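Local coordinates for uncharacterized protein (Parabacteroides distasonis, PDB 4KW2), which is of unknown function but probably belongs to the xylose isomerase-like TIM-barrel proteins, at residues A[25-30]-A[50-55]. Sequence-based numbering, arbitrary orientation.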
ATOM      1  N   GLY A  25     -12.289 -15.399  12.342  1.00 29.86           N
ATOM      2  CA  GLY A  25     -10.928 -15.789  12.676  1.00 31.32           C
ATOM      3  C   GLY A  25      -9.917 -14.716  12.335  1.00 32.01           C
ATOM      4  O   GLY A  25     -10.237 -13.710  11.694  1.00 32.44           O
ATOM      5  N   ILE A  26      -8.684 -14.936  12.767  1.00 32.90           N
ATOM      6  CA  ILE A  26      -7.599 -14.022  12.452  1.00 33.79           C
ATOM      7  C   ILE A  26      -6.656 -14.604  11.404  1.00 31.23           C
ATOM      8  O   ILE A  26      -6.402 -15.807  11.389  1.00 30.15           O
ATOM      9  CB  ILE A  26      -6.805 -13.652  13.718  1.00 37.20           C
ATOM     10  CG1 ILE A  26      -5.918 -12.438  13.447  1.00 39.18           C
ATOM     11  CG2 ILE A  26      -5.971 -14.827  14.226  1.00 38.52           C
ATOM     12  CD1 ILE A  26      -5.234 -11.912  14.682  1.00 43.24           C
ATOM     13  N   GLN A  27      -6.149 -13.744  10.524  1.00 31.65           N
ATOM     14  CA  GLN A  27      -4.992 -14.088   9.697  1.00 28.61           C
ATOM     15  C   GLN A  27      -3.752 -13.858  10.537  1.00 26.71           C
ATOM     16  O   GLN A  27      -3.499 -12.734  10.982  1.00 24.89           O
ATOM     17  CB  GLN A  27      -4.927 -13.223   8.447  1.00 28.39           C
ATOM     18  CG  GLN A  27      -6.119 -13.387   7.522  1.00 31.06           C
ATOM     19  CD  GLN A  27      -5.997 -12.539   6.274  1.00 32.92           C
ATOM     20  OE1 GLN A  27      -4.916 -12.434   5.686  1.00 30.26           O
ATOM     21  NE2 GLN A  27      -7.105 -11.910   5.869  1.00 32.75           N
ATOM     22  N   THR A  28      -2.970 -14.911  10.758  1.00 27.60           N
ATOM     23  CA  THR A  28      -1.782 -14.794  11.606  1.00 26.71           C
ATOM     24  C   THR A  28      -0.748 -13.834  10.998  1.00 27.64           C
ATOM     25  O   THR A  28       0.101 -13.308  11.710  1.00 29.63           O
ATOM     26  CB  THR A  28      -1.145 -16.167  11.901  1.00 27.02           C
ATOM     27  OG1 THR A  28      -0.806 -16.825  10.677  1.00 26.16           O
ATOM     28  CG2 THR A  28      -2.115 -17.051  12.683  1.00 29.00           C
ATOM     29  N   TRP A  29      -0.832 -13.590   9.691  1.00 27.79           N
ATOM     30  CA  TRP A  29       0.008 -12.573   9.039  1.00 28.92           C
ATOM     31  C   TRP A  29      -0.033 -11.222   9.769  1.00 28.55           C
ATOM     32  O   TRP A  29       0.947 -10.479   9.774  1.00 27.84           O
ATOM     33  CB  TRP A  29      -0.394 -12.389   7.568  1.00 28.40           C
ATOM     34  CG  TRP A  29       0.483 -11.420   6.880  1.00 28.99           C
ATOM     35  CD1 TRP A  29       0.151 -10.165   6.480  1.00 30.52           C
ATOM     36  CD2 TRP A  29       1.868 -11.597   6.550  1.00 28.54           C
ATOM     37  NE1 TRP A  29       1.235  -9.547   5.912  1.00 32.05           N
ATOM     38  CE2 TRP A  29       2.306 -10.403   5.943  1.00 31.75           C
ATOM     39  CE3 TRP A  29       2.776 -12.649   6.709  1.00 27.18           C
ATOM     40  CZ2 TRP A  29       3.617 -10.232   5.483  1.00 30.15           C
ATOM     41  CZ3 TRP A  29       4.072 -12.484   6.259  1.00 27.78           C
ATOM     42  CH2 TRP A  29       4.486 -11.278   5.654  1.00 30.97           C
ATOM     43  N   THR A  30      -1.173 -10.919  10.377  1.00 29.20           N
ATOM     44  CA  THR A  30      -1.337  -9.739  11.223  1.00 28.74           C
ATOM     45  C   THR A  30      -0.162  -9.535  12.172  1.00 29.72           C
ATOM     46  O   THR A  30       0.290  -8.408  12.383  1.00 27.87           O
ATOM     47  CB  THR A  30      -2.633  -9.872  12.047  1.00 29.01           C
ATOM     48  OG1 THR A  30      -3.748  -9.942  11.151  1.00 26.35           O
ATOM     49  CG2 THR A  30      -2.822  -8.698  13.000  1.00 31.90           C
ATOM     50  N   TYR A  50     -10.610 -18.812  16.053  1.00 32.09           N
ATOM     51  CA  TYR A  50     -10.183 -19.415  14.783  1.00 31.71           C
ATOM     52  C   TYR A  50      -8.962 -18.700  14.217  1.00 31.17           C
ATOM     53  O   TYR A  50      -8.752 -17.519  14.482  1.00 30.52           O
ATOM     54  CB  TYR A  50     -11.316 -19.353  13.757  1.00 31.25           C
ATOM     55  CG  TYR A  50     -12.570 -20.080  14.181  1.00 33.40           C
ATOM     56  CD1 TYR A  50     -12.713 -21.444  13.957  1.00 33.29           C
ATOM     57  CD2 TYR A  50     -13.619 -19.402  14.808  1.00 35.19           C
ATOM     58  CE1 TYR A  50     -13.857 -22.116  14.349  1.00 34.27           C
ATOM     59  CE2 TYR A  50     -14.771 -20.069  15.201  1.00 35.41           C
ATOM     60  CZ  TYR A  50     -14.882 -21.424  14.966  1.00 35.40           C
ATOM     61  OH  TYR A  50     -16.013 -22.096  15.343  1.00 40.02           O
ATOM     62  N   ALA A  51      -8.160 -19.417  13.436  1.00 29.40           N
ATOM     63  CA  ALA A  51      -6.979 -18.823  12.820  1.00 28.44           C
ATOM     64  C   ALA A  51      -6.739 -19.344  11.403  1.00 28.33           C
ATOM     65  O   ALA A  51      -6.989 -20.508  11.111  1.00 30.62           O
ATOM     66  CB  ALA A  51      -5.761 -19.072  13.688  1.00 27.79           C
ATOM     67  N   GLU A  52      -6.294 -18.449  10.525  1.00 29.23           N
ATOM     68  CA  GLU A  52      -5.781 -18.808   9.205  1.00 30.27           C
ATOM     69  C   GLU A  52      -4.283 -18.528   9.228  1.00 30.22           C
ATOM     70  O   GLU A  52      -3.863 -17.366   9.227  1.00 31.07           O
ATOM     71  CB  GLU A  52      -6.459 -17.989   8.104  1.00 31.29           C
ATOM     72  CG  GLU A  52      -5.852 -18.198   6.717  1.00 33.32           C
ATOM     73  CD  GLU A  52      -6.597 -17.464   5.615  1.00 39.23           C
ATOM     74  OE1 GLU A  52      -7.685 -16.907   5.891  1.00 39.21           O
ATOM     75  OE2 GLU A  52      -6.094 -17.443   4.464  1.00 40.26           O
ATOM     76  N   ALA A  53      -3.479 -19.588   9.255  1.00 29.30           N
ATOM     77  CA  ALA A  53      -2.047 -19.435   9.471  1.00 28.27           C
ATOM     78  C   ALA A  53      -1.232 -19.497   8.177  1.00 27.43           C
ATOM     79  O   ALA A  53      -1.455 -20.354   7.319  1.00 27.86           O
ATOM     80  CB  ALA A  53      -1.552 -20.465  10.466  1.00 28.62           C
ATOM     81  N   PHE A  54      -0.286 -18.569   8.061  1.00 26.22           N
ATOM     82  CA  PHE A  54       0.664 -18.535   6.964  1.00 26.62           C
ATOM     83  C   PHE A  54       1.938 -19.270   7.384  1.00 29.44           C
ATOM     84  O   PHE A  54       2.340 -19.233   8.558  1.00 29.41           O
ATOM     85  CB  PHE A  54       0.990 -17.087   6.569  1.00 26.91           C
ATOM     86  CG  PHE A  54       1.936 -16.399   7.519  1.00 27.93           C
ATOM     87  CD1 PHE A  54       1.465 -15.803   8.686  1.00 27.54           C
ATOM     88  CD2 PHE A  54       3.292 -16.374   7.265  1.00 26.59           C
ATOM     89  CE1 PHE A  54       2.338 -15.196   9.574  1.00 28.34           C
ATOM     90  CE2 PHE A  54       4.170 -15.764   8.149  1.00 26.92           C
ATOM     91  CZ  PHE A  54       3.690 -15.173   9.303  1.00 26.33           C
ATOM     92  N   PHE A  55       2.584 -19.908   6.413  1.00 29.17           N
ATOM     93  CA  PHE A  55       3.780 -20.709   6.654  1.00 26.99           C
ATOM     94  C   PHE A  55       5.038 -19.857   6.812  1.00 26.43           C
ATOM     95  O   PHE A  55       5.105 -18.708   6.356  1.00 23.58           O
ATOM     96  CB  PHE A  55       3.995 -21.690   5.498  1.00 27.27           C
ATOM     97  CG  PHE A  55       3.164 -22.946   5.573  1.00 26.72           C
ATOM     98  CD1 PHE A  55       2.066 -23.054   6.416  1.00 27.97           C
ATOM     99  CD2 PHE A  55       3.475 -24.022   4.753  1.00 27.80           C
ATOM    100  CE1 PHE A  55       1.318 -24.219   6.463  1.00 27.40           C
ATOM    101  CE2 PHE A  55       2.732 -25.185   4.794  1.00 28.94           C
ATOM    102  CZ  PHE A  55       1.645 -25.280   5.645  1.00 28.59           C
TER
HETATM  103  O   HOH W   1       1.283 -18.471  11.006  1.00 24.23           O
HETATM  104  O   HOH W   2      -2.139 -15.507   7.765  1.00 22.03           O
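Glu52 O is gripped by two donors where the chain after strand 23-27 turns away from strand 50-53. Thr28 N donates to Glu52 O over 3.0 Å, tilted from the carbonyl plane, and a water that also takes the N-H of Trp29 donates to Glu52 O at 2.9 Å. The amide of the same residue, Glu52 N, donates to Ile26 O at 2.8 Å in an almost straight bond (175° at the hydrogen), and Ile26 N closes the parallel ladder on Tyr50 O. These bonds join the first two strands of the eight-stranded barrel, linked by helix 36-46 in a beta-alpha-beta unit.

Past the ladder the chain of 28-30 turns into a 3-10 segment, and side chains take over. With chi1 at 57°, Thr28 OG1 sits between its own backbone N and carbonyl carbon and faces segment 50-55, where it donates to a second water (2.7 Å) that in turn donates to Phe54 O. The six-membered ring of Trp29 presents its edge to Phe54, CE3 standing 3.6 Å above the centre of the phenyl face; planes at 81° define a T-shaped pair. Replacing Phe54 by alanine would probably strip the CE3 edge of Trp29 of its aromatic face, leaving the stack with His32 to steady the indole.

Gln27 and Glu52 lie side by side, pointing the same way, amide and carboxylate planes not far from parallel. Ser240 O takes Gln27 NE2 and Ser240 OG meets Glu52 OE1, while Thr122 OG1 and His203 NE2 meet Glu52 OE2. Partners on both oxygens would be expected to fix the rotation of the carboxylate and satisfy its buried polar atoms.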